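Local coordinates for protein putative thiosugar synthase (Amycolatopsis orientalis, PDB 4N6F) that probably transfers sulfur from a carrier protein onto a hexose 6-phosphate during 2-thiosugar biosynthesis, using a TIM barrel related to thiazole synthase ThiG, at residues T218-A223 against L227-A232; I26-E31 against R40-A45; G195-G198 against H202-E205; D49-T54 against L64-L69; A204-M207 against A213-V216. All coordinates share one frame; numbering follows the deposited sequence.

Interaction 1: T218-A223 against L227-A232. With F6R (fructose -6-phosphate), chain F.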
# COMPACT_ATOMS: atom_id res chain seq x y z
N THR A 218 5.16 5.26 -16.04
CA THR A 218 4.56 4.20 -16.83
C THR A 218 3.33 3.56 -16.19
O THR A 218 2.42 3.23 -16.86
CB THR A 218 5.59 3.11 -17.17
OG1 THR A 218 6.62 3.66 -17.96
CG2 THR A 218 4.98 2.01 -17.94
N ALA A 219 3.32 3.37 -14.89
CA ALA A 219 2.17 2.78 -14.18
C ALA A 219 0.84 3.51 -14.39
O ALA A 219 -0.23 2.89 -14.38
CB ALA A 219 2.46 2.70 -12.69
N LEU A 220 0.92 4.83 -14.54
CA LEU A 220 -0.25 5.66 -14.83
C LEU A 220 -0.63 5.59 -16.30
O LEU A 220 -1.78 5.34 -16.64
CB LEU A 220 0.02 7.13 -14.45
CG LEU A 220 0.46 7.36 -13.01
CD1 LEU A 220 0.64 8.84 -12.72
CD2 LEU A 220 -0.56 6.75 -12.04
N VAL A 221 0.36 5.79 -17.17
CA VAL A 221 0.15 5.77 -18.62
C VAL A 221 -0.46 4.46 -19.09
O VAL A 221 -1.29 4.47 -19.99
CB VAL A 221 1.48 6.02 -19.37
CG1 VAL A 221 1.34 5.76 -20.86
CG2 VAL A 221 1.93 7.45 -19.14
N ARG A 222 -0.05 3.34 -18.49
CA ARG A 222 -0.46 2.02 -18.96
C ARG A 222 -1.57 1.38 -18.16
O ARG A 222 -1.92 0.24 -18.42
CB ARG A 222 0.73 1.05 -19.03
CG ARG A 222 1.86 1.50 -19.95
CD ARG A 222 2.28 0.42 -20.94
NE ARG A 222 3.38 -0.43 -20.49
CZ ARG A 222 4.67 -0.29 -20.83
NH1 ARG A 222 5.08 0.70 -21.62
NH2 ARG A 222 5.58 -1.14 -20.35
N ALA A 223 -2.13 2.09 -17.19
CA ALA A 223 -3.30 1.57 -16.47
C ALA A 223 -4.55 1.81 -17.31
O ALA A 223 -4.61 2.77 -18.06
CB ALA A 223 -3.45 2.24 -15.11
N LEU A 227 -6.36 7.82 -14.16
CA LEU A 227 -6.86 8.71 -13.12
C LEU A 227 -7.02 7.99 -11.79
O LEU A 227 -6.57 8.49 -10.77
CB LEU A 227 -8.20 9.33 -13.51
CG LEU A 227 -8.08 10.61 -14.33
CD1 LEU A 227 -7.13 10.40 -15.51
CD2 LEU A 227 -9.45 11.08 -14.81
N LEU A 228 -7.67 6.84 -11.83
CA LEU A 228 -7.87 6.00 -10.65
C LEU A 228 -6.55 5.52 -10.05
O LEU A 228 -6.44 5.41 -8.84
CB LEU A 228 -8.73 4.77 -10.98
CG LEU A 228 -10.22 4.79 -10.63
CD1 LEU A 228 -10.90 6.06 -11.10
CD2 LEU A 228 -10.90 3.57 -11.24
N MET A 229 -5.58 5.18 -10.90
CA MET A 229 -4.28 4.71 -10.42
C MET A 229 -3.49 5.85 -9.78
O MET A 229 -2.87 5.66 -8.76
CB MET A 229 -3.45 4.06 -11.54
CG MET A 229 -2.09 3.54 -11.07
SD MET A 229 -2.19 2.30 -9.77
CE MET A 229 -2.39 0.80 -10.73
N ALA A 230 -3.54 7.03 -10.39
CA ALA A 230 -2.96 8.22 -9.81
C ALA A 230 -3.56 8.47 -8.42
O ALA A 230 -2.82 8.68 -7.46
CB ALA A 230 -3.17 9.42 -10.71
N ALA A 231 -4.90 8.39 -8.33
CA ALA A 231 -5.59 8.57 -7.05
C ALA A 231 -5.20 7.50 -6.05
O ALA A 231 -4.96 7.80 -4.87
CB ALA A 231 -7.11 8.58 -7.23
N ALA A 232 -5.13 6.26 -6.51
CA ALA A 232 -4.74 5.14 -5.68
C ALA A 232 -3.33 5.31 -5.13
O ALA A 232 -3.06 4.96 -3.99
CB ALA A 232 -4.84 3.85 -6.47
C1 F6R F . 13.04 11.01 -15.40
C2 F6R F . 11.71 10.48 -15.85
C3 F6R F . 11.53 9.07 -16.36
C4 F6R F . 11.53 8.13 -15.15
C5 F6R F . 10.97 6.75 -15.51
C6 F6R F . 10.46 6.03 -14.28
O2 F6R F . 10.71 11.19 -15.77
O3 F6R F . 12.52 8.65 -17.30
O4 F6R F . 12.88 7.97 -14.67
O5 F6R F . 9.89 6.85 -16.44
O6 F6R F . 10.10 4.70 -14.65
P F6R F . 8.60 4.23 -14.90
O1P F6R F . 8.28 4.81 -16.25
O2P F6R F . 7.77 4.81 -13.79
O3P F6R F . 8.74 2.74 -14.80

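Interaction 2: I26-E31 against R40-A45. With F6R (fructose -6-phosphate), chain F.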
# COMPACT_ATOMS: atom_id res chain seq x y z
N ILE A 26 3.92 11.86 -4.20
CA ILE A 26 3.95 11.30 -5.54
C ILE A 26 4.48 12.38 -6.48
O ILE A 26 3.92 13.48 -6.54
CB ILE A 26 2.54 10.89 -6.01
CG1 ILE A 26 1.95 9.79 -5.13
CG2 ILE A 26 2.59 10.41 -7.45
CD1 ILE A 26 2.72 8.48 -5.16
N LEU A 27 5.56 12.07 -7.19
CA LEU A 27 6.01 12.88 -8.31
C LEU A 27 5.56 12.15 -9.58
O LEU A 27 5.60 10.92 -9.63
CB LEU A 27 7.53 13.04 -8.31
CG LEU A 27 8.20 13.77 -7.15
CD1 LEU A 27 9.71 13.66 -7.24
CD2 LEU A 27 7.85 15.23 -7.15
N VAL A 28 5.14 12.91 -10.58
CA VAL A 28 4.71 12.32 -11.84
C VAL A 28 5.66 12.73 -12.96
O VAL A 28 5.82 13.92 -13.24
CB VAL A 28 3.28 12.73 -12.21
CG1 VAL A 28 2.85 12.02 -13.49
CG2 VAL A 28 2.32 12.38 -11.09
N GLY A 29 6.27 11.73 -13.59
CA GLY A 29 7.23 11.96 -14.65
C GLY A 29 6.47 12.15 -15.94
O GLY A 29 6.30 11.20 -16.72
N ILE A 30 6.02 13.38 -16.16
CA ILE A 30 5.14 13.73 -17.28
C ILE A 30 5.89 14.16 -18.53
O ILE A 30 5.26 14.36 -19.57
CB ILE A 30 4.20 14.90 -16.92
CG1 ILE A 30 5.01 16.15 -16.51
CG2 ILE A 30 3.23 14.51 -15.81
CD1 ILE A 30 4.23 17.43 -16.60
N GLU A 31 7.21 14.33 -18.45
CA GLU A 31 7.93 15.10 -19.48
C GLU A 31 7.74 14.59 -20.92
O GLU A 31 7.87 15.37 -21.86
CB GLU A 31 9.43 15.30 -19.13
CG GLU A 31 10.28 14.05 -18.90
CD GLU A 31 10.60 13.81 -17.43
OE1 GLU A 31 9.66 13.50 -16.67
OE2 GLU A 31 11.79 13.92 -17.02
N ARG A 40 -3.17 17.16 -16.96
CA ARG A 40 -4.08 17.79 -16.01
C ARG A 40 -4.66 16.77 -15.04
O ARG A 40 -4.54 16.91 -13.83
CB ARG A 40 -5.21 18.50 -16.77
CG ARG A 40 -6.29 19.14 -15.91
CD ARG A 40 -7.54 19.38 -16.74
NE ARG A 40 -8.22 18.11 -17.05
CZ ARG A 40 -8.89 17.84 -18.17
NH1 ARG A 40 -9.45 16.65 -18.33
NH2 ARG A 40 -8.98 18.73 -19.16
N ASP A 41 -5.28 15.72 -15.58
CA ASP A 41 -6.02 14.78 -14.75
C ASP A 41 -5.10 14.01 -13.81
O ASP A 41 -5.43 13.76 -12.66
CB ASP A 41 -6.80 13.79 -15.62
CG ASP A 41 -7.97 14.44 -16.36
OD1 ASP A 41 -8.58 15.42 -15.84
OD2 ASP A 41 -8.29 13.96 -17.47
N VAL A 42 -3.94 13.65 -14.32
CA VAL A 42 -2.96 12.87 -13.57
C VAL A 42 -2.34 13.72 -12.46
O VAL A 42 -2.22 13.26 -11.33
CB VAL A 42 -1.91 12.27 -14.53
CG1 VAL A 42 -0.54 12.15 -13.89
CG2 VAL A 42 -2.38 10.91 -15.04
N LEU A 43 -1.95 14.96 -12.76
CA LEU A 43 -1.39 15.83 -11.73
C LEU A 43 -2.42 16.17 -10.65
O LEU A 43 -2.07 16.21 -9.46
CB LEU A 43 -0.77 17.11 -12.33
CG LEU A 43 0.51 16.92 -13.15
CD1 LEU A 43 0.97 18.25 -13.74
CD2 LEU A 43 1.65 16.32 -12.33
N ASN A 44 -3.67 16.40 -11.04
CA ASN A 44 -4.75 16.62 -10.07
C ASN A 44 -5.00 15.40 -9.20
O ASN A 44 -4.95 15.50 -7.98
CB ASN A 44 -6.08 17.02 -10.76
CG ASN A 44 -6.13 18.49 -11.15
OD1 ASN A 44 -5.52 19.34 -10.49
ND2 ASN A 44 -6.87 18.80 -12.20
N ALA A 45 -5.25 14.25 -9.82
CA ALA A 45 -5.60 13.04 -9.07
C ALA A 45 -4.44 12.45 -8.24
O ALA A 45 -4.67 11.84 -7.21
CB ALA A 45 -6.16 11.98 -10.00
C1 F6R F . 13.04 11.01 -15.40
C2 F6R F . 11.71 10.48 -15.85
C3 F6R F . 11.53 9.07 -16.36
C4 F6R F . 11.53 8.13 -15.15
C5 F6R F . 10.97 6.75 -15.51
C6 F6R F . 10.46 6.03 -14.28
O2 F6R F . 10.71 11.19 -15.77
O3 F6R F . 12.52 8.65 -17.30
O4 F6R F . 12.88 7.97 -14.67
O5 F6R F . 9.89 6.85 -16.44
O6 F6R F . 10.10 4.70 -14.65
P F6R F . 8.60 4.23 -14.90
O1P F6R F . 8.28 4.81 -16.25
O2P F6R F . 7.77 4.81 -13.79
O3P F6R F . 8.74 2.74 -14.80

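Interaction 3: G195-G198 against H202-E205. With F6R (fructose -6-phosphate), chain F.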
# COMPACT_ATOMS: atom_id res chain seq x y z
N GLY A 195 11.41 4.18 -10.94
CA GLY A 195 11.76 3.20 -11.95
C GLY A 195 11.09 1.87 -11.70
O GLY A 195 11.36 1.19 -10.70
N GLY A 196 10.22 1.47 -12.62
CA GLY A 196 9.60 0.16 -12.57
C GLY A 196 8.44 0.04 -11.60
O GLY A 196 7.95 -1.06 -11.37
N ILE A 197 7.99 1.16 -11.04
CA ILE A 197 6.80 1.17 -10.21
C ILE A 197 5.61 0.82 -11.10
O ILE A 197 5.41 1.40 -12.18
CB ILE A 197 6.55 2.53 -9.52
CG1 ILE A 197 7.72 2.90 -8.60
CG2 ILE A 197 5.25 2.48 -8.73
CD1 ILE A 197 7.95 1.94 -7.46
N GLY A 198 4.81 -0.11 -10.61
CA GLY A 198 3.73 -0.74 -11.38
C GLY A 198 2.35 -0.44 -10.83
O GLY A 198 1.40 -0.29 -11.60
N HIS A 202 3.40 -0.95 -4.62
CA HIS A 202 4.82 -0.63 -4.74
C HIS A 202 5.14 0.72 -4.08
O HIS A 202 6.19 0.89 -3.46
CB HIS A 202 5.26 -0.59 -6.20
CG HIS A 202 5.14 -1.90 -6.93
ND1 HIS A 202 5.24 -3.12 -6.30
CD2 HIS A 202 4.97 -2.16 -8.24
CE1 HIS A 202 5.12 -4.08 -7.20
NE2 HIS A 202 4.95 -3.53 -8.39
N VAL A 203 4.22 1.67 -4.23
CA VAL A 203 4.35 2.98 -3.60
C VAL A 203 4.32 2.81 -2.09
O VAL A 203 5.20 3.32 -1.40
CB VAL A 203 3.26 3.95 -4.07
CG1 VAL A 203 3.24 5.22 -3.22
CG2 VAL A 203 3.47 4.30 -5.53
N ALA A 204 3.32 2.10 -1.56
CA ALA A 204 3.26 1.83 -0.12
C ALA A 204 4.55 1.19 0.37
O ALA A 204 5.07 1.56 1.42
CB ALA A 204 2.07 0.95 0.23
N GLU A 205 5.06 0.22 -0.39
CA GLU A 205 6.31 -0.45 -0.05
C GLU A 205 7.48 0.54 0.02
O GLU A 205 8.26 0.51 0.97
CB GLU A 205 6.62 -1.57 -1.05
CG GLU A 205 7.84 -2.40 -0.65
CD GLU A 205 8.14 -3.53 -1.61
OE1 GLU A 205 9.14 -4.24 -1.37
OE2 GLU A 205 7.40 -3.71 -2.60
C1 F6R F . 13.04 11.01 -15.40
C2 F6R F . 11.71 10.48 -15.85
C3 F6R F . 11.53 9.07 -16.36
C4 F6R F . 11.53 8.13 -15.15
C5 F6R F . 10.97 6.75 -15.51
C6 F6R F . 10.46 6.03 -14.28
O2 F6R F . 10.71 11.19 -15.77
O3 F6R F . 12.52 8.65 -17.30
O4 F6R F . 12.88 7.97 -14.67
O5 F6R F . 9.89 6.85 -16.44
O6 F6R F . 10.10 4.70 -14.65
P F6R F . 8.60 4.23 -14.90
O1P F6R F . 8.28 4.81 -16.25
O2P F6R F . 7.77 4.81 -13.79
O3P F6R F . 8.74 2.74 -14.80

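Interaction 4: D49-T54 against L64-L69. With CA (calcium ion), chain D.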
# COMPACT_ATOMS: atom_id res chain seq x y z
N ASP A 49 2.55 18.27 -6.48
CA ASP A 49 2.93 19.69 -6.35
C ASP A 49 4.25 20.04 -7.04
O ASP A 49 4.78 21.14 -6.84
CB ASP A 49 2.96 20.11 -4.87
CG ASP A 49 4.08 19.42 -4.07
OD1 ASP A 49 4.98 18.76 -4.65
OD2 ASP A 49 4.06 19.55 -2.82
N VAL A 50 4.76 19.13 -7.86
CA VAL A 50 5.96 19.38 -8.65
C VAL A 50 5.59 19.27 -10.13
O VAL A 50 4.96 18.31 -10.55
CB VAL A 50 7.08 18.37 -8.32
CG1 VAL A 50 8.23 18.46 -9.31
CG2 VAL A 50 7.59 18.61 -6.90
N PHE A 51 5.99 20.27 -10.92
CA PHE A 51 5.71 20.30 -12.35
C PHE A 51 7.03 20.14 -13.08
O PHE A 51 7.85 21.04 -13.10
CB PHE A 51 5.04 21.63 -12.71
CG PHE A 51 4.79 21.81 -14.18
CD1 PHE A 51 4.06 20.87 -14.89
CD2 PHE A 51 5.27 22.93 -14.85
CE1 PHE A 51 3.83 21.03 -16.25
CE2 PHE A 51 5.04 23.09 -16.22
CZ PHE A 51 4.32 22.14 -16.92
N ILE A 52 7.23 18.99 -13.68
CA ILE A 52 8.47 18.71 -14.35
C ILE A 52 8.35 19.21 -15.76
O ILE A 52 7.57 18.73 -16.51
CB ILE A 52 8.83 17.23 -14.32
CG1 ILE A 52 9.15 16.77 -12.92
CG2 ILE A 52 10.01 16.96 -15.21
CD1 ILE A 52 8.94 15.32 -12.70
N THR A 53 9.12 20.21 -16.10
CA THR A 53 8.92 20.97 -17.28
C THR A 53 10.03 20.97 -18.30
O THR A 53 11.18 20.99 -17.97
CB THR A 53 8.50 22.39 -16.95
OG1 THR A 53 8.00 23.00 -18.13
CG2 THR A 53 9.64 23.17 -16.45
N THR A 54 9.62 20.94 -19.54
CA THR A 54 10.46 21.06 -20.71
C THR A 54 10.22 22.38 -21.46
O THR A 54 10.54 22.51 -22.60
CB THR A 54 10.26 19.87 -21.67
OG1 THR A 54 8.89 19.74 -21.99
CG2 THR A 54 10.68 18.60 -21.02
N LEU A 64 2.83 26.43 -26.86
CA LEU A 64 1.39 26.21 -27.02
C LEU A 64 0.84 25.16 -26.07
O LEU A 64 -0.27 25.30 -25.58
CB LEU A 64 1.05 25.83 -28.46
CG LEU A 64 1.24 26.92 -29.52
CD1 LEU A 64 0.79 26.36 -30.87
CD2 LEU A 64 0.46 28.18 -29.17
N LEU A 65 1.60 24.09 -25.84
CA LEU A 65 1.19 23.06 -24.88
C LEU A 65 1.13 23.64 -23.46
O LEU A 65 0.18 23.38 -22.72
CB LEU A 65 2.14 21.86 -24.92
CG LEU A 65 2.13 20.98 -26.18
CD1 LEU A 65 3.22 19.92 -26.09
CD2 LEU A 65 0.77 20.33 -26.41
N LEU A 66 2.13 24.43 -23.08
CA LEU A 66 2.12 25.07 -21.76
C LEU A 66 0.90 25.98 -21.59
O LEU A 66 0.18 25.87 -20.60
CB LEU A 66 3.41 25.86 -21.49
CG LEU A 66 3.46 26.50 -20.10
CD1 LEU A 66 3.57 25.42 -19.02
CD2 LEU A 66 4.59 27.52 -19.98
N MET A 67 0.67 26.88 -22.55
CA MET A 67 -0.49 27.78 -22.50
C MET A 67 -1.81 27.01 -22.46
O MET A 67 -2.72 27.39 -21.73
CB MET A 67 -0.48 28.78 -23.67
CG MET A 67 0.50 29.94 -23.51
SD MET A 67 0.08 31.17 -22.23
CE MET A 67 1.19 30.69 -20.90
N ASP A 68 -1.89 25.92 -23.22
CA ASP A 68 -3.04 25.03 -23.14
C ASP A 68 -3.21 24.46 -21.71
O ASP A 68 -4.31 24.45 -21.17
CB ASP A 68 -2.92 23.89 -24.17
CG ASP A 68 -4.24 23.15 -24.42
OD1 ASP A 68 -5.27 23.49 -23.80
OD2 ASP A 68 -4.26 22.22 -25.26
N LEU A 69 -2.12 24.01 -21.09
CA LEU A 69 -2.19 23.42 -19.75
C LEU A 69 -2.48 24.46 -18.67
O LEU A 69 -3.18 24.17 -17.70
CB LEU A 69 -0.89 22.69 -19.42
CG LEU A 69 -0.84 21.90 -18.11
CD1 LEU A 69 -1.88 20.78 -18.07
CD2 LEU A 69 0.56 21.34 -17.92
CA CA D . -6.59 24.66 -22.27
O HOH W 1 -9.29 25.20 -21.70
O HOH W 2 -6.31 26.56 -23.59
O HOH W 3 -8.16 23.46 -24.07

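Interaction 5: A204-M207 against A213-V216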
# COMPACT_ATOMS: atom_id res chain seq x y z
N ALA A 204 3.32 2.10 -1.56
CA ALA A 204 3.26 1.83 -0.12
C ALA A 204 4.55 1.19 0.37
O ALA A 204 5.07 1.56 1.42
CB ALA A 204 2.07 0.95 0.23
N GLU A 205 5.06 0.22 -0.39
CA GLU A 205 6.31 -0.45 -0.05
C GLU A 205 7.48 0.54 0.02
O GLU A 205 8.26 0.51 0.97
CB GLU A 205 6.62 -1.57 -1.05
CG GLU A 205 7.84 -2.40 -0.65
CD GLU A 205 8.14 -3.53 -1.61
OE1 GLU A 205 9.14 -4.24 -1.37
OE2 GLU A 205 7.40 -3.71 -2.60
N ALA A 206 7.61 1.41 -0.98
CA ALA A 206 8.70 2.39 -0.99
C ALA A 206 8.71 3.22 0.28
O ALA A 206 9.76 3.42 0.87
CB ALA A 206 8.60 3.30 -2.20
N MET A 207 7.54 3.69 0.70
CA MET A 207 7.44 4.53 1.88
C MET A 207 7.80 3.76 3.15
O MET A 207 8.40 4.34 4.08
CB MET A 207 6.04 5.12 2.01
CG MET A 207 5.59 5.91 0.80
SD MET A 207 6.69 7.25 0.32
CE MET A 207 6.35 8.42 1.62
N ALA A 213 9.42 9.92 -1.01
CA ALA A 213 8.48 10.01 -2.12
C ALA A 213 8.77 8.95 -3.17
O ALA A 213 9.78 8.23 -3.11
CB ALA A 213 8.54 11.40 -2.75
N THR A 214 7.86 8.88 -4.13
CA THR A 214 7.96 7.97 -5.25
C THR A 214 7.68 8.74 -6.54
O THR A 214 6.79 9.59 -6.57
CB THR A 214 6.92 6.85 -5.12
OG1 THR A 214 7.10 6.20 -3.86
CG2 THR A 214 7.08 5.82 -6.21
N LEU A 215 8.44 8.45 -7.58
CA LEU A 215 8.19 9.04 -8.89
C LEU A 215 7.61 7.95 -9.76
O LEU A 215 8.19 6.88 -9.90
CB LEU A 215 9.45 9.62 -9.52
CG LEU A 215 9.18 10.45 -10.78
CD1 LEU A 215 10.19 11.60 -10.92
CD2 LEU A 215 9.18 9.61 -12.05
N VAL A 216 6.46 8.23 -10.32
CA VAL A 216 5.77 7.32 -11.19
C VAL A 216 5.53 7.93 -12.55
O VAL A 216 5.41 9.10 -12.68
CB VAL A 216 4.47 6.82 -10.58
CG1 VAL A 216 4.73 6.18 -9.25
CG2 VAL A 216 3.47 7.93 -10.43

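Interaction 1: T218-A223 against L227-A232
Leu-220 and Met-229 mark the closest backbone approach between two consecutive helices, their CA atoms lying 6.0 Å apart; the first helix is a single turn, 218-221, and the second is the long helix 226-245. Within the short one, Arg-222 N returns to Thr-218 O at 3.0 Å, whereas the bond from Ala-223 N to Leu-220 O is weak. The CD2 methyl of Leu-220 rests on the backbone of the long helix, 3.4 Å from Ala-230 N, and also touches Met-229 CG at 3.7 Å and Ala-230 CB. Met-229 sends CG away from its own backbone N (chi1 -179°), which brings that methylene close to both Leu-220 CD2 and the carbonyl oxygen of Ala-219; its CB meets the methyl of Ala-223 at 4.0 Å. No hydrogen bond crosses the interface, and Met-229 also packs against Ser-246 of the second subunit. The start of the short helix is polar: the phosphate oxygen O1P of the sugar phosphate accepts from Thr-218 N at 3.2 Å and from Thr-218 OG1 at 2.6 Å. A phosphate held at the start of such a short extra helix is a hallmark of phosphate-binding TIM barrels. Two donors from one residue grip a single anionic oxygen, to which the helix dipole probably adds some stabilisation, while a little farther along the same helix packs on its neighbour through apolar contacts.

Interaction 2: I26-E31 against R40-A45
In Val-28 the CG1 methyl stands trans to the backbone N (chi1 -177°), which turns it to Val-42, while Leu-43, with chi1 at -70° and an extended chi2, holds its CD2 methyl out over the same valine. The two contacts differ in tightness. Val-28 CG1 and Val-42 CG1 are 3.4 Å apart, closer than carbon atoms usually pack, and Val-42 CG1 also faces Val-28 CG2. Leu-43 CD2 lies at an ordinary 3.9 Å from Val-28 CB and then reaches Ile-30 CG2 at 4.2 Å, so that one leucine methyl spans both the last residue of the strand and the residues that follow it. The two leading pairs meet aslant rather than end on. This is the first beta-alpha unit of the barrel: strand 26-28, a loop, and helix 36-46 laid back over the outer surface of that strand. Beyond the strand, Gly-29 is the centre of an inverse gamma turn, and its CA comes 3.7 Å from the sugar atom O2, where there would be no room for a CB. Glu-31 then bends inward at chi2 and places OE1 2.7 Å from the same O2; its other oxygen, OE2, is hydrogen-bonded to the hydroxyls of Thr-83 and Ser-85, which help to position the carboxylate. On the far side of the helix, Arg-40 takes hold of Asp-41 side-on, NE at 3.0 Å and NH1 at 2.9 Å from the one oxygen OD1, both coming from the same face of the carboxylate, and Arg-40 NH2 continues the network to Glu-72.

Interaction 3: G195-G198 against H202-E205
His-202, in the first turns of helix 200-208, leans back on the loop that leads into that helix and touches Ile-197 and Gly-198. From its CB outward the contact changes in character. CB sits against the branches of Ile-197, 3.9 Å from CD1 and 4.0 Å from CG2. CG, held beside its own backbone N (chi1 -63°), begins to face the loop backbone, and CD2 completes the approach, 3.1 Å from Gly-198 N and 3.7 Å from Gly-198 CA. That peptide nitrogen lies at the rim of the imidazole, in the ring plane, and is 4.1 Å from NE2 farther along the same edge. The histidine and isoleucine chains slide past each other in opposite directions. Val-203, one residue on, meets Ile-197 CG2 with its own CG2 at 4.1 Å, the two side chains crossing at about a right angle. Because Gly-198 has no side chain, the ring edge can come up against its main chain, where a CB would be tightly placed beside CD2. Upstream, Gly-196 N donates to the phosphate oxygen O3P of the bound sugar at 2.9 Å, with an N-H...O angle of 152°, as in the glycine-rich phosphate loops of TIM barrels. The phosphate is thus met here by a main-chain donor, and the loop that carries it packs on its own helix through carbon contacts and a ring edge, with no hydrogen bond between the two segments.

Interaction 4: D49-T54 against L64-L69
Phe-51 of strand 50-52 lies against Leu-66 and Leu-69 of helix 60-70, the strand-to-helix half of a beta-alpha-beta unit that continues into strand 79-83 of the TIM barrel. The ring is touched at two corners: CE2 by Leu-66 CD1 at 3.9 Å and CE1 by Leu-69 CD2 at 3.7 Å, while CZ lies 4.0 Å from each of the two methyls. The leucines come from successive turns of the helix, Leu-66 crossing the phenylalanine at a slant. With its CG swung opposite the backbone N (chi1 176°), Phe-51 projects outward from the sheet into this pair, and Leu-69, with a similar first torsion, comes to it from the opposite direction. A second layer then holds the ring: Trp-80 meets it edge-to-face, Ile-30 and Phe-78 press on it from neighbouring loops, and Leu-69 is backed by Val-36 and Val-39 of helix 36-46. The helix also carries a calcium site on a different side from Phe-51. Asp-71 and Glu-72 share that ion with Asp-68, three waters fill other positions round it, and Asp-68 chelates it through both backbone and side chain, O at 2.5 Å and OD1 at 2.3 Å.

Interaction 5: A204-M207 against A213-V216
Ala-206 and Met-207 present two quite different surfaces to strand 213-216. The methyl of Ala-206 points toward the strand, and its CB meets the hydroxyl OG1 of Thr-214 at 3.7 Å. Met-207 sets off to one side, then folds back through chi2 -56° and chi3 -73°, which lays the sulfur along the main chain of the strand: SD is 4.0 Å from Ala-213 N and 4.1 Å from Ala-213 CA. The same sulfur stands 4.3 Å from Thr-214 OG1, so the hydroxyl has the alanine methyl and the thioether near it at once. The contact belongs to the beta-alpha-beta crossover of strand 191-194, helix 200-208 and strand 213-216, in which the helix packs on the outside of the barrel wall. Ala-213 directs its methyl away from the helix and contributes its backbone instead; Thr-214, the next residue along, faces the helix. The backbones run near each other, the CA atoms of Ala-206 and Thr-214 being 7.1 Å apart and those of Met-207 and Ala-213 6.9 Å. Ala-206 also touches Val-193 of the adjoining strand, while Met-207 continues to Leu-241 of helix 226-245, and Ile-197 packs on Thr-214.

How the interactions relate
Three of the contacts converge on the sugar phosphate. Interactions 1 and 3 supply main-chain donors to its phosphate, from a helix start and from a loop, and touch directly where Ala-219 CB lies 3.3 Å from Ile-197 O; interaction 2 reaches the sugar end. Interaction 5, centred about 6 Å from interaction 3, shares helix 200-208 with it and supports the same isoleucine, Ile-197 CG1 lying 3.8 Å from Thr-214 CG2. Strands 26-28 and 213-216 are neighbours, so interactions 2 and 5 are joined through the sheet. Interaction 4 is far from interaction 3, about 25 Å between centres, but only about 11 Å from interaction 2, where Ile-30 CD1 touches Phe-51 CE1 at 3.6 Å.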